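Local coordinates for protein cellobiose 2-epimerase (PDB 5ZIG) that probably catalyses the reversible epimerisation of cellobiose to 4-O-beta-D-glucopyranosyl-D-mannose, at residues P2-L7 / E333-L338; T6-L11 / T399-E404; T148-E153 / E210-E215; A216-I221 / E266-D271. All blocks are in the same frame, centred on the assembly; numbering follows the deposited sequence.

Interaction 1. Residues P2-L7 / E333-L338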
loop_
_atom_site.group_PDB
_atom_site.type_symbol
_atom_site.label_atom_id
_atom_site.label_comp_id
_atom_site.label_asym_id
_atom_site.label_seq_id
_atom_site.Cartn_x
_atom_site.Cartn_y
_atom_site.Cartn_z
ATOM N N PRO A 2 7.782 16.753 27.121
ATOM C CA PRO A 2 6.447 17.053 26.595
ATOM C C PRO A 2 6.515 17.568 25.162
ATOM O O PRO A 2 7.539 18.069 24.692
ATOM C CB PRO A 2 5.911 18.126 27.551
ATOM C CG PRO A 2 6.876 18.152 28.721
ATOM C CD PRO A 2 8.186 17.703 28.173
ATOM N N LEU A 3 5.392 17.430 24.470
ATOM C CA LEU A 3 5.313 17.817 23.062
ATOM C C LEU A 3 5.417 19.331 22.911
ATOM O O LEU A 3 4.747 20.069 23.648
ATOM C CB LEU A 3 4.002 17.318 22.467
ATOM C CG LEU A 3 3.671 17.655 21.023
ATOM C CD1 LEU A 3 4.615 16.930 20.092
ATOM C CD2 LEU A 3 2.224 17.301 20.715
ATOM N N PRO A 4 6.238 19.833 21.985
ATOM C CA PRO A 4 6.305 21.288 21.757
ATOM C C PRO A 4 4.943 21.844 21.371
ATOM O O PRO A 4 4.376 21.481 20.335
ATOM C CB PRO A 4 7.320 21.418 20.615
ATOM C CG PRO A 4 8.166 20.218 20.728
ATOM C CD PRO A 4 7.265 19.109 21.216
ATOM N N THR A 5 4.416 22.731 22.224
ATOM C CA THR A 5 3.045 23.208 22.063
ATOM C C THR A 5 2.822 23.895 20.721
ATOM O O THR A 5 1.680 23.946 20.249
ATOM C CB THR A 5 2.680 24.168 23.211
ATOM O OG1 THR A 5 3.076 23.590 24.458
ATOM C CG2 THR A 5 1.178 24.448 23.256
ATOM N N THR A 6 3.885 24.422 20.101
ATOM C CA THR A 6 3.766 25.070 18.802
ATOM C C THR A 6 3.328 24.090 17.711
ATOM O O THR A 6 2.825 24.513 16.664
ATOM C CB THR A 6 5.109 25.700 18.416
ATOM O OG1 THR A 6 6.174 24.813 18.780
ATOM C CG2 THR A 6 5.301 26.997 19.135
ATOM N N LEU A 7 3.519 22.794 17.927
ATOM C CA LEU A 7 3.040 21.816 16.966
ATOM C C LEU A 7 1.535 21.606 17.060
ATOM O O LEU A 7 0.935 21.076 16.109
ATOM C CB LEU A 7 3.779 20.488 17.162
ATOM C CG LEU A 7 5.023 20.366 16.275
ATOM C CD1 LEU A 7 5.897 19.168 16.680
ATOM C CD2 LEU A 7 4.610 20.275 14.798
ATOM N N GLU A 333 9.390 9.275 19.907
ATOM C CA GLU A 333 9.018 10.482 20.640
ATOM C C GLU A 333 9.982 11.635 20.362
ATOM O O GLU A 333 10.330 12.419 21.251
ATOM C CB GLU A 333 8.916 10.188 22.139
ATOM C CG GLU A 333 8.110 8.938 22.460
ATOM C CD GLU A 333 7.966 8.719 23.955
ATOM O OE1 GLU A 333 6.913 9.099 24.516
ATOM O OE2 GLU A 333 8.913 8.180 24.566
ATOM N N GLU A 334 10.422 11.736 19.112
ATOM C CA GLU A 334 11.282 12.835 18.698
ATOM C C GLU A 334 10.478 13.780 17.817
ATOM O O GLU A 334 10.208 13.451 16.649
ATOM C CB GLU A 334 12.522 12.320 17.965
ATOM C CG GLU A 334 13.526 11.645 18.898
ATOM C CD GLU A 334 14.804 11.228 18.187
ATOM O OE1 GLU A 334 14.735 10.942 16.968
ATOM O OE2 GLU A 334 15.867 11.168 18.849
ATOM N N PRO A 335 10.074 14.950 18.330
ATOM C CA PRO A 335 9.129 15.797 17.592
ATOM C C PRO A 335 9.592 16.187 16.199
ATOM O O PRO A 335 8.755 16.581 15.382
ATOM C CB PRO A 335 8.997 17.034 18.498
ATOM C CG PRO A 335 9.337 16.535 19.845
ATOM C CD PRO A 335 10.456 15.566 19.610
ATOM N N ARG A 336 10.889 16.121 15.903
ATOM C CA ARG A 336 11.350 16.462 14.561
ATOM C C ARG A 336 10.705 15.587 13.487
ATOM O O ARG A 336 10.571 16.025 12.336
ATOM C CB ARG A 336 12.878 16.353 14.489
ATOM C CG ARG A 336 13.466 16.728 13.139
ATOM C CD ARG A 336 14.812 17.410 13.270
ATOM N NE ARG A 336 15.370 17.724 11.958
ATOM C CZ ARG A 336 15.002 18.770 11.223
ATOM N NH1 ARG A 336 14.078 19.607 11.680
ATOM N NH2 ARG A 336 15.558 18.980 10.034
ATOM N N TYR A 337 10.294 14.368 13.838
ATOM C CA TYR A 337 9.582 13.538 12.874
ATOM C C TYR A 337 8.247 14.162 12.496
ATOM O O TYR A 337 7.829 14.089 11.335
ATOM C CB TYR A 337 9.390 12.126 13.423
ATOM C CG TYR A 337 10.646 11.301 13.354
ATOM C CD1 TYR A 337 11.271 11.044 12.142
ATOM C CD2 TYR A 337 11.214 10.781 14.508
ATOM C CE1 TYR A 337 12.445 10.294 12.080
ATOM C CE2 TYR A 337 12.375 10.042 14.462
ATOM C CZ TYR A 337 12.989 9.791 13.251
ATOM O OH TYR A 337 14.150 9.038 13.232
ATOM N N LEU A 338 7.587 14.821 13.451
ATOM C CA LEU A 338 6.355 15.539 13.145
ATOM C C LEU A 338 6.617 16.730 12.223
ATOM O O LEU A 338 5.799 17.026 11.343
ATOM C CB LEU A 338 5.678 15.999 14.438
ATOM C CG LEU A 338 5.139 14.911 15.371
ATOM C CD1 LEU A 338 4.461 15.500 16.603
ATOM C CD2 LEU A 338 4.190 13.970 14.609
#

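Interaction 2. Residues T6-L11 / T399-E404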
loop_
_atom_site.group_PDB
_atom_site.type_symbol
_atom_site.label_atom_id
_atom_site.label_comp_id
_atom_site.label_asym_id
_atom_site.label_seq_id
_atom_site.Cartn_x
_atom_site.Cartn_y
_atom_site.Cartn_z
ATOM N N THR A 6 3.885 24.422 20.101
ATOM C CA THR A 6 3.766 25.070 18.802
ATOM C C THR A 6 3.328 24.090 17.711
ATOM O O THR A 6 2.825 24.513 16.664
ATOM C CB THR A 6 5.109 25.700 18.416
ATOM O OG1 THR A 6 6.174 24.813 18.780
ATOM C CG2 THR A 6 5.301 26.997 19.135
ATOM N N LEU A 7 3.519 22.794 17.927
ATOM C CA LEU A 7 3.040 21.816 16.966
ATOM C C LEU A 7 1.535 21.606 17.060
ATOM O O LEU A 7 0.935 21.076 16.109
ATOM C CB LEU A 7 3.779 20.488 17.162
ATOM C CG LEU A 7 5.023 20.366 16.275
ATOM C CD1 LEU A 7 5.897 19.168 16.680
ATOM C CD2 LEU A 7 4.610 20.275 14.798
ATOM N N ARG A 8 0.907 22.042 18.161
ATOM C CA ARG A 8 -0.490 21.672 18.380
ATOM C C ARG A 8 -1.434 22.340 17.386
ATOM O O ARG A 8 -2.246 21.628 16.768
ATOM C CB ARG A 8 -0.887 21.933 19.837
ATOM C CG ARG A 8 -0.755 20.682 20.673
ATOM C CD ARG A 8 -1.263 20.820 22.087
ATOM N NE ARG A 8 -1.086 19.549 22.769
ATOM C CZ ARG A 8 -2.034 18.624 22.882
ATOM N NH1 ARG A 8 -3.239 18.829 22.360
ATOM N NH2 ARG A 8 -1.776 17.494 23.528
ATOM N N PRO A 9 -1.385 23.657 17.156
ATOM C CA PRO A 9 -2.262 24.211 16.109
ATOM C C PRO A 9 -1.940 23.689 14.707
ATOM O O PRO A 9 -2.860 23.532 13.898
ATOM C CB PRO A 9 -2.062 25.735 16.238
ATOM C CG PRO A 9 -0.837 25.919 17.064
ATOM C CD PRO A 9 -0.674 24.709 17.906
ATOM N N THR A 10 -0.669 23.410 14.397
ATOM C CA THR A 10 -0.323 22.824 13.102
ATOM C C THR A 10 -0.975 21.452 12.916
ATOM O O THR A 10 -1.511 21.146 11.842
ATOM C CB THR A 10 1.197 22.700 12.974
ATOM O OG1 THR A 10 1.825 23.818 13.618
ATOM C CG2 THR A 10 1.629 22.643 11.512
ATOM N N LEU A 11 -0.937 20.610 13.957
ATOM C CA LEU A 11 -1.517 19.277 13.842
ATOM C C LEU A 11 -3.030 19.350 13.689
ATOM O O LEU A 11 -3.611 18.615 12.881
ATOM C CB LEU A 11 -1.132 18.427 15.058
ATOM C CG LEU A 11 0.353 18.074 15.180
ATOM C CD1 LEU A 11 0.632 17.326 16.489
ATOM C CD2 LEU A 11 0.827 17.245 13.981
ATOM N N THR A 399 -4.779 10.774 18.324
ATOM C CA THR A 399 -4.097 10.162 19.464
ATOM C C THR A 399 -3.027 11.091 20.022
ATOM O O THR A 399 -2.878 11.225 21.245
ATOM C CB THR A 399 -3.476 8.828 19.039
ATOM O OG1 THR A 399 -4.507 7.847 18.900
ATOM C CG2 THR A 399 -2.459 8.342 20.071
ATOM N N ILE A 400 -2.286 11.759 19.138
ATOM C CA ILE A 400 -1.260 12.686 19.590
ATOM C C ILE A 400 -1.895 13.842 20.359
ATOM O O ILE A 400 -1.478 14.170 21.471
ATOM C CB ILE A 400 -0.427 13.191 18.399
ATOM C CG1 ILE A 400 0.372 12.041 17.775
ATOM C CG2 ILE A 400 0.488 14.341 18.838
ATOM C CD1 ILE A 400 1.298 12.492 16.654
ATOM N N LEU A 401 -2.939 14.446 19.791
ATOM C CA LEU A 401 -3.540 15.628 20.386
ATOM C C LEU A 401 -4.304 15.270 21.652
ATOM O O LEU A 401 -4.392 16.086 22.577
ATOM C CB LEU A 401 -4.458 16.321 19.378
ATOM C CG LEU A 401 -3.836 16.982 18.140
ATOM C CD1 LEU A 401 -4.835 17.087 16.977
ATOM C CD2 LEU A 401 -3.311 18.372 18.510
ATOM N N GLU A 402 -4.844 14.055 21.726
ATOM C CA GLU A 402 -5.584 13.676 22.925
ATOM C C GLU A 402 -4.656 13.273 24.059
ATOM O O GLU A 402 -5.010 13.450 25.226
ATOM C CB GLU A 402 -6.557 12.527 22.627
ATOM C CG GLU A 402 -7.950 12.973 22.170
ATOM C CD GLU A 402 -8.904 11.803 21.948
ATOM O OE1 GLU A 402 -8.447 10.726 21.509
ATOM O OE2 GLU A 402 -10.117 11.958 22.206
ATOM N N GLU A 403 -3.485 12.717 23.744
ATOM C CA GLU A 403 -2.576 12.229 24.761
ATOM C C GLU A 403 -1.349 13.122 24.743
ATOM O O GLU A 403 -1.316 14.139 25.464
ATOM C CB GLU A 403 -2.255 10.745 24.533
ATOM C CG GLU A 403 -1.516 10.074 25.687
ATOM C CD GLU A 403 -2.385 9.850 26.918
ATOM O OE1 GLU A 403 -2.156 10.528 27.952
ATOM O OE2 GLU A 403 -3.289 8.984 26.849
ATOM N N GLU A 404 -0.326 12.813 23.949
ATOM C CA GLU A 404 0.882 13.627 23.884
ATOM C C GLU A 404 0.542 15.046 23.470
ATOM O O GLU A 404 1.426 15.876 23.326
ATOM C CB GLU A 404 1.896 13.036 22.904
ATOM C CG GLU A 404 2.474 11.691 23.309
ATOM C CD GLU A 404 2.243 10.604 22.263
ATOM O OE1 GLU A 404 1.115 10.508 21.727
ATOM O OE2 GLU A 404 3.199 9.849 21.972
HETATM O O HOH W 1 0.407 16.567 26.086
#

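Interaction 3. Residues T148-E153 / E210-E215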
loop_
_atom_site.group_PDB
_atom_site.type_symbol
_atom_site.label_atom_id
_atom_site.label_comp_id
_atom_site.label_asym_id
_atom_site.label_seq_id
_atom_site.Cartn_x
_atom_site.Cartn_y
_atom_site.Cartn_z
ATOM N N THR A 148 -7.837 -17.713 -0.261
ATOM C CA THR A 148 -6.683 -17.141 -0.941
ATOM C C THR A 148 -5.428 -17.230 -0.071
ATOM O O THR A 148 -4.356 -17.611 -0.561
ATOM C CB THR A 148 -6.999 -15.683 -1.334
ATOM O OG1 THR A 148 -8.317 -15.617 -1.913
ATOM C CG2 THR A 148 -5.986 -15.149 -2.325
ATOM N N PHE A 149 -5.552 -16.852 1.213
ATOM C CA PHE A 149 -4.502 -17.121 2.207
ATOM C C PHE A 149 -3.994 -18.557 2.098
ATOM O O PHE A 149 -2.784 -18.803 2.024
ATOM C CB PHE A 149 -5.061 -16.870 3.611
ATOM C CG PHE A 149 -4.109 -17.219 4.743
ATOM C CD1 PHE A 149 -3.055 -16.372 5.086
ATOM C CD2 PHE A 149 -4.259 -18.403 5.444
ATOM C CE1 PHE A 149 -2.192 -16.682 6.146
ATOM C CE2 PHE A 149 -3.388 -18.728 6.498
ATOM C CZ PHE A 149 -2.358 -17.859 6.850
ATOM N N ASP A 150 -4.914 -19.524 2.069
ATOM C CA ASP A 150 -4.487 -20.921 1.999
ATOM C C ASP A 150 -3.653 -21.176 0.756
ATOM O O ASP A 150 -2.690 -21.951 0.803
ATOM C CB ASP A 150 -5.698 -21.854 2.049
ATOM C CG ASP A 150 -6.188 -22.073 3.465
ATOM O OD1 ASP A 150 -5.416 -21.757 4.397
ATOM O OD2 ASP A 150 -7.334 -22.542 3.651
ATOM N N LEU A 151 -3.981 -20.507 -0.360
ATOM C CA LEU A 151 -3.203 -20.705 -1.583
ATOM C C LEU A 151 -1.822 -20.089 -1.451
ATOM O O LEU A 151 -0.819 -20.687 -1.868
ATOM C CB LEU A 151 -3.921 -20.093 -2.784
ATOM C CG LEU A 151 -5.115 -20.816 -3.405
ATOM C CD1 LEU A 151 -5.757 -19.897 -4.436
ATOM C CD2 LEU A 151 -4.689 -22.144 -4.034
ATOM N N LEU A 152 -1.772 -18.854 -0.932
ATOM C CA LEU A 152 -0.508 -18.186 -0.667
ATOM C C LEU A 152 0.416 -19.047 0.194
ATOM O O LEU A 152 1.630 -19.096 -0.040
ATOM C CB LEU A 152 -0.774 -16.838 0.006
ATOM C CG LEU A 152 -1.099 -15.608 -0.844
ATOM C CD1 LEU A 152 -1.928 -15.943 -2.087
ATOM C CD2 LEU A 152 -1.808 -14.558 0.000
ATOM N N GLU A 153 -0.138 -19.724 1.204
ATOM C CA GLU A 153 0.699 -20.566 2.041
ATOM C C GLU A 153 0.962 -21.904 1.358
ATOM O O GLU A 153 2.111 -22.353 1.278
ATOM C CB GLU A 153 0.048 -20.761 3.416
ATOM C CG GLU A 153 -0.182 -19.450 4.191
ATOM C CD GLU A 153 1.105 -18.718 4.493
ATOM O OE1 GLU A 153 1.976 -19.282 5.201
ATOM O OE2 GLU A 153 1.247 -17.572 3.998
ATOM N N GLU A 210 -6.513 -15.350 14.024
ATOM C CA GLU A 210 -6.184 -16.736 13.761
ATOM C C GLU A 210 -4.676 -16.900 13.923
ATOM O O GLU A 210 -3.910 -16.123 13.341
ATOM C CB GLU A 210 -6.673 -17.138 12.370
ATOM C CG GLU A 210 -6.223 -18.516 11.867
ATOM C CD GLU A 210 -6.483 -19.638 12.858
ATOM O OE1 GLU A 210 -7.639 -19.769 13.330
ATOM O OE2 GLU A 210 -5.521 -20.383 13.159
ATOM N N PRO A 211 -4.217 -17.817 14.781
ATOM C CA PRO A 211 -2.767 -17.951 15.016
ATOM C C PRO A 211 -1.960 -18.342 13.778
ATOM O O PRO A 211 -0.748 -18.073 13.735
ATOM C CB PRO A 211 -2.687 -19.043 16.100
ATOM C CG PRO A 211 -4.001 -18.963 16.813
ATOM C CD PRO A 211 -5.014 -18.590 15.750
ATOM N N ARG A 212 -2.575 -18.974 12.778
ATOM C CA ARG A 212 -1.814 -19.345 11.586
ATOM C C ARG A 212 -1.382 -18.100 10.819
ATOM O O ARG A 212 -0.281 -18.051 10.262
ATOM C CB ARG A 212 -2.633 -20.284 10.702
ATOM C CG ARG A 212 -2.861 -21.649 11.333
ATOM C CD ARG A 212 -2.975 -22.755 10.301
ATOM N NE ARG A 212 -2.101 -22.530 9.151
ATOM C CZ ARG A 212 -2.528 -22.171 7.942
ATOM N NH1 ARG A 212 -3.825 -21.989 7.719
ATOM N NH2 ARG A 212 -1.657 -21.989 6.956
ATOM N N VAL A 213 -2.215 -17.069 10.817
ATOM C CA VAL A 213 -1.786 -15.798 10.247
ATOM C C VAL A 213 -0.616 -15.229 11.038
ATOM O O VAL A 213 0.379 -14.774 10.455
ATOM C CB VAL A 213 -2.958 -14.809 10.181
ATOM C CG1 VAL A 213 -2.657 -13.701 9.126
ATOM C CG2 VAL A 213 -4.202 -15.554 9.834
ATOM N N ARG A 214 -0.708 -15.253 12.376
ATOM C CA ARG A 214 0.346 -14.636 13.183
ATOM C C ARG A 214 1.671 -15.337 12.950
ATOM O O ARG A 214 2.734 -14.698 12.929
ATOM C CB ARG A 214 0.002 -14.663 14.678
ATOM C CG ARG A 214 1.257 -14.578 15.578
ATOM C CD ARG A 214 1.049 -15.092 17.000
ATOM N NE ARG A 214 0.796 -13.994 17.924
ATOM C CZ ARG A 214 -0.351 -13.810 18.570
ATOM N NH1 ARG A 214 -1.351 -14.667 18.404
ATOM N NH2 ARG A 214 -0.499 -12.775 19.387
ATOM N N GLU A 215 1.620 -16.659 12.765
ATOM C CA GLU A 215 2.833 -17.416 12.500
ATOM C C GLU A 215 3.428 -17.057 11.140
ATOM O O GLU A 215 4.647 -16.905 11.016
ATOM C CB GLU A 215 2.527 -18.915 12.621
ATOM C CG GLU A 215 2.263 -19.301 14.090
ATOM C CD GLU A 215 1.716 -20.710 14.292
ATOM O OE1 GLU A 215 1.399 -21.400 13.298
ATOM O OE2 GLU A 215 1.595 -21.118 15.469
HETATM O O HOH W 2 1.405 -21.182 7.087
#

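Interaction 4. Residues A216-I221 / E266-D271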
loop_
_atom_site.group_PDB
_atom_site.type_symbol
_atom_site.label_atom_id
_atom_site.label_comp_id
_atom_site.label_asym_id
_atom_site.label_seq_id
_atom_site.Cartn_x
_atom_site.Cartn_y
_atom_site.Cartn_z
ATOM N N ALA A 216 2.588 -16.916 10.110
ATOM C CA ALA A 216 3.095 -16.439 8.822
ATOM C C ALA A 216 3.692 -15.039 8.953
ATOM O O ALA A 216 4.718 -14.734 8.330
ATOM C CB ALA A 216 1.987 -16.465 7.772
ATOM N N MET A 217 3.079 -14.189 9.788
ATOM C CA MET A 217 3.626 -12.857 10.072
ATOM C C MET A 217 5.023 -12.941 10.685
ATOM O O MET A 217 5.946 -12.250 10.245
ATOM C CB MET A 217 2.679 -12.084 10.994
ATOM C CG MET A 217 1.405 -11.623 10.296
ATOM S SD MET A 217 0.122 -11.092 11.449
ATOM C CE MET A 217 0.751 -9.497 12.039
ATOM N N GLU A 218 5.198 -13.796 11.696
ATOM C CA GLU A 218 6.523 -14.040 12.256
ATOM C C GLU A 218 7.524 -14.398 11.165
ATOM O O GLU A 218 8.581 -13.772 11.051
ATOM C CB GLU A 218 6.451 -15.168 13.287
ATOM C CG GLU A 218 5.492 -14.921 14.465
ATOM C CD GLU A 218 5.636 -15.977 15.569
ATOM O OE1 GLU A 218 5.494 -17.176 15.248
ATOM O OE2 GLU A 218 5.837 -15.625 16.748
ATOM N N HIS A 219 7.191 -15.414 10.354
ATOM C CA HIS A 219 8.057 -15.789 9.243
ATOM C C HIS A 219 8.444 -14.565 8.414
ATOM O O HIS A 219 9.623 -14.349 8.110
ATOM C CB HIS A 219 7.353 -16.811 8.350
ATOM C CG HIS A 219 8.162 -17.214 7.162
ATOM N ND1 HIS A 219 9.425 -17.758 7.271
ATOM C CD2 HIS A 219 7.888 -17.165 5.839
ATOM C CE1 HIS A 219 9.892 -18.030 6.064
ATOM N NE2 HIS A 219 8.979 -17.680 5.177
ATOM N N LEU A 220 7.450 -13.750 8.045
ATOM C CA LEU A 220 7.707 -12.578 7.201
ATOM C C LEU A 220 8.649 -11.595 7.887
ATOM O O LEU A 220 9.530 -11.012 7.240
ATOM C CB LEU A 220 6.382 -11.906 6.824
ATOM C CG LEU A 220 5.676 -12.595 5.647
ATOM C CD1 LEU A 220 4.208 -12.248 5.542
ATOM C CD2 LEU A 220 6.405 -12.294 4.338
ATOM N N ILE A 221 8.490 -11.409 9.200
ATOM C CA ILE A 221 9.357 -10.475 9.917
ATOM C C ILE A 221 10.806 -10.943 9.853
ATOM O O ILE A 221 11.722 -10.139 9.630
ATOM C CB ILE A 221 8.870 -10.281 11.370
ATOM C CG1 ILE A 221 7.575 -9.469 11.379
ATOM C CG2 ILE A 221 9.896 -9.510 12.169
ATOM C CD1 ILE A 221 6.472 -10.043 12.197
ATOM N N GLU A 266 3.687 -4.796 16.420
ATOM C CA GLU A 266 2.748 -4.403 17.463
ATOM C C GLU A 266 1.625 -5.431 17.619
ATOM O O GLU A 266 1.262 -5.801 18.744
ATOM C CB GLU A 266 2.184 -3.011 17.164
ATOM C CG GLU A 266 1.349 -2.437 18.302
ATOM C CD GLU A 266 1.322 -0.909 18.313
ATOM O OE1 GLU A 266 0.565 -0.339 19.127
ATOM O OE2 GLU A 266 2.059 -0.276 17.522
ATOM N N LEU A 267 1.069 -5.921 16.506
ATOM C CA LEU A 267 0.057 -6.962 16.625
ATOM C C LEU A 267 0.619 -8.213 17.289
ATOM O O LEU A 267 -0.115 -8.944 17.961
ATOM C CB LEU A 267 -0.513 -7.302 15.247
ATOM C CG LEU A 267 -1.502 -6.304 14.655
ATOM C CD1 LEU A 267 -1.752 -6.666 13.197
ATOM C CD2 LEU A 267 -2.803 -6.284 15.467
ATOM N N LEU A 268 1.915 -8.478 17.122
ATOM C CA LEU A 268 2.489 -9.689 17.701
ATOM C C LEU A 268 2.832 -9.507 19.183
ATOM O O LEU A 268 2.526 -10.374 20.010
ATOM C CB LEU A 268 3.728 -10.108 16.901
ATOM C CG LEU A 268 3.621 -11.174 15.801
ATOM C CD1 LEU A 268 2.449 -10.933 14.883
ATOM C CD2 LEU A 268 4.880 -11.161 15.005
ATOM N N TYR A 269 3.477 -8.400 19.543
ATOM C CA TYR A 269 3.981 -8.229 20.901
ATOM C C TYR A 269 3.398 -7.037 21.642
ATOM O O TYR A 269 3.798 -6.798 22.781
ATOM C CB TYR A 269 5.508 -8.094 20.898
ATOM C CG TYR A 269 6.199 -9.173 20.128
ATOM C CD1 TYR A 269 6.262 -10.477 20.618
ATOM C CD2 TYR A 269 6.791 -8.900 18.903
ATOM C CE1 TYR A 269 6.903 -11.472 19.902
ATOM C CE2 TYR A 269 7.432 -9.884 18.184
ATOM C CZ TYR A 269 7.489 -11.172 18.686
ATOM O OH TYR A 269 8.131 -12.155 17.959
ATOM N N GLY A 270 2.491 -6.284 21.038
ATOM C CA GLY A 270 1.871 -5.169 21.725
ATOM C C GLY A 270 2.819 -4.001 21.949
ATOM O O GLY A 270 3.951 -3.951 21.460
ATOM N N ASP A 271 2.322 -3.047 22.723
ATOM C CA ASP A 271 3.015 -1.803 23.024
ATOM C C ASP A 271 3.465 -1.818 24.475
ATOM O O ASP A 271 2.672 -2.203 25.345
ATOM C CB ASP A 271 2.084 -0.613 22.765
ATOM C CG ASP A 271 2.823 0.704 22.687
ATOM O OD1 ASP A 271 3.690 0.862 21.797
ATOM O OD2 ASP A 271 2.522 1.591 23.515
#

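Interaction 1. Residues P2-L7 / E333-L338
The N-terminal loop that leads into helix 7-31 lays Leu3, Pro4 and Leu7 against Pro335 and Leu338, at the start of helix 336-352. The side chains that meet are all apolar. Pro4 and Pro335 meet ring against ring, crossing at about a right angle. Pro4 CD sits 3.6 Å from Pro335 CG. It is also 3.8 Å from Pro335 CB. Leu3 comes in beside this pair. Its CG is anti to the backbone N (chi1 177°), and its CD1 methyl meets Leu338 CD1 at 3.8 Å. These two leucine side chains also cross at about a right angle.

The protein belongs to the N-acylglucosamine 2-epimerase family, whose fold is an (alpha/alpha)6 barrel of twelve main helices. Here the start of the chain packs on one of the last of those helices. A type I turn from Pro4 to Leu7 swings the loop into helix 7-31, and Leu7 N donates to Pro4 O at 2.9 Å. That turn brings Leu7 round to the same leucine of the second segment. Leu7 CD1 touches Leu338 CB and Leu338 CD1, each at 3.9 Å. It also lies 4.1 Å from Pro335 O.

Leu3 and Leu338 both rest on Tyr329 of helix 315-332 and on Ile400 of helix 384-402. Leu338 also touches Leu326 of helix 315-332. Leu7 reaches further along helix 336-352 to Asp339 and Cys342.

Interaction 2. Residues T6-L11 / T399-E404
Arg8 reaches from the first turn of helix 7-31 to Leu401 near the C-terminal end of helix 384-402. Its chain is extended from CG to NE. The guanidinium grips one carbonyl oxygen end-on with two nitrogens. Arg8 NH1 donates to Leu401 O at 3.0 Å, with an N-H...O angle of 147°, in the carbonyl plane and on a lone pair. Arg8 NH2 donates to the same Leu401 O at 3.1 Å, from 41° above the carbonyl plane. Both bonds lie close to the guanidinium plane, which would limit its rotation. The carbonyl ends of a helix carry partial negative charge, so the positive guanidinium would probably be favoured there. Water 1 extends the link: it gives a hydrogen bond to Glu403 O at 3.0 Å and accepts a weak one from Arg8 NH2. An alanine at Arg8 would probably leave Leu401 O without these two donors and strip cover from the Leu401 side chain.

Nearer the backbone, Arg8 and Leu401 run past each other in opposite directions. Leu401 CD2 tucks in 3.8 Å from Arg8 O. One turn on, Leu11 takes over. Leu11 CB lies 4.1 Å from Leu401 CD2. Leu11 CD1 meets Ile400 CG2 at 3.8 Å, the two side chains crossing at about a right angle.

In the (alpha/alpha)6 barrel this joins the first and last main helices of the chain, closing the ring. Helix 336-352 lies alongside, against Leu7, and Tyr329 of helix 315-332 meets Ile400.

Interaction 3. Residues T148-E153 / E210-E215
The Phe149 ring has Arg212 NH1 at its edge, close to the ring plane and 3.5 Å from CE2. Over one ring face, offset toward the rim, lies Glu153 CG, one turn further along the same helix. The Arg212 guanidinium in turn has Phe149 CZ over one of its faces and Asp150 OD1 at its edge. Ring and guanidinium are tilted 56° apart.

The contact joins two helices of the (alpha/alpha)6 barrel, 139-156 and 211-228. The axes of the two short segments come within 12.2 Å at an angle of 39°, and the long side chains of Phe149 and Arg212 span the distance. Arg212 does so with a chain bent at chi2 and chi3. Its salt bridge from NH1 to Asp150 OD1 is long, at 3.7 Å. Water 2 makes a second link, donating to Glu153 OE1 at 2.7 Å and accepting from Arg212 NH2 at 3.2 Å. Glu153 OE2 is held by the hydroxyls of Tyr164 and Tyr201. Deeper in, Phe149 CZ packs against Val213 CG2 at 4.2 Å, and Tyr201 and Trp146 stack edge-to-face with the Phe149 ring. The start of helix 211-228 is capped by Glu210, whose OE2 accepts from Arg212 N at 3.3 Å.

Interaction 4. Residues A216-I221 / E266-D271
Apolar packing between Leu268 and the side chains of Met217, Glu218 and Ile221 carries this contact. The two methyls of Leu268 divide the work. Leu268 CD1 faces Met217, with Met217 CE at 3.6 Å and Met217 CB at 4.1 Å. The methionine chain is bent at chi3 (73°), which turns CE toward the leucines. Met217 CE also meets Leu267 CD1, at 4.0 Å. Leu268 CD2 takes the other two partners. It meets Ile221 CD1 tip to tip at 3.4 Å, tighter than usual for two carbons. Glu218 lends its aliphatic part, with CG 3.8 Å from Leu268 CD2. An alanine at Leu268 would probably open a gap between the helices, with Met217 CE and Ile221 CD1 losing their closest partners here.

These residues join helix 211-228 to the C-terminal end of helix 251-269, two of the helices of the (alpha/alpha)6 barrel. Met217 and Ile221 also touch Ser264, one turn earlier on helix 251-269, and Ile221 touches Val265 beside it. Helix 191-208 backs the contact, with Tyr201, Ser202 and Phe205 against Met217.

Polar groups add little across the interface. Glu218 OE2 stays 4.3 Å from Tyr269 OH. The Tyr269 ring instead has Leu268 CB over one face, offset toward the rim.

In the fold
The four contacts form two groups on the barrel. Interactions 1 and 2 share Thr6 and Leu7, and their centres are about 8 Å apart. They touch directly, for example where Leu338 CD1 meets Leu11 CD1 at 4.2 Å. Together they bring both ends of the chain to one place. Interactions 3 and 4 both use helix 211-228, on successive turns, with centres about 13 Å apart. Arg214 CG of segment 210-215 packs on Leu268 CD1 at 3.9 Å. The groups do not touch: nearest atoms of interactions 2 and 4 are about 8 Å apart. The stretches of interactions 3 and 4 fall between the chain ends that interactions 1 and 2 join.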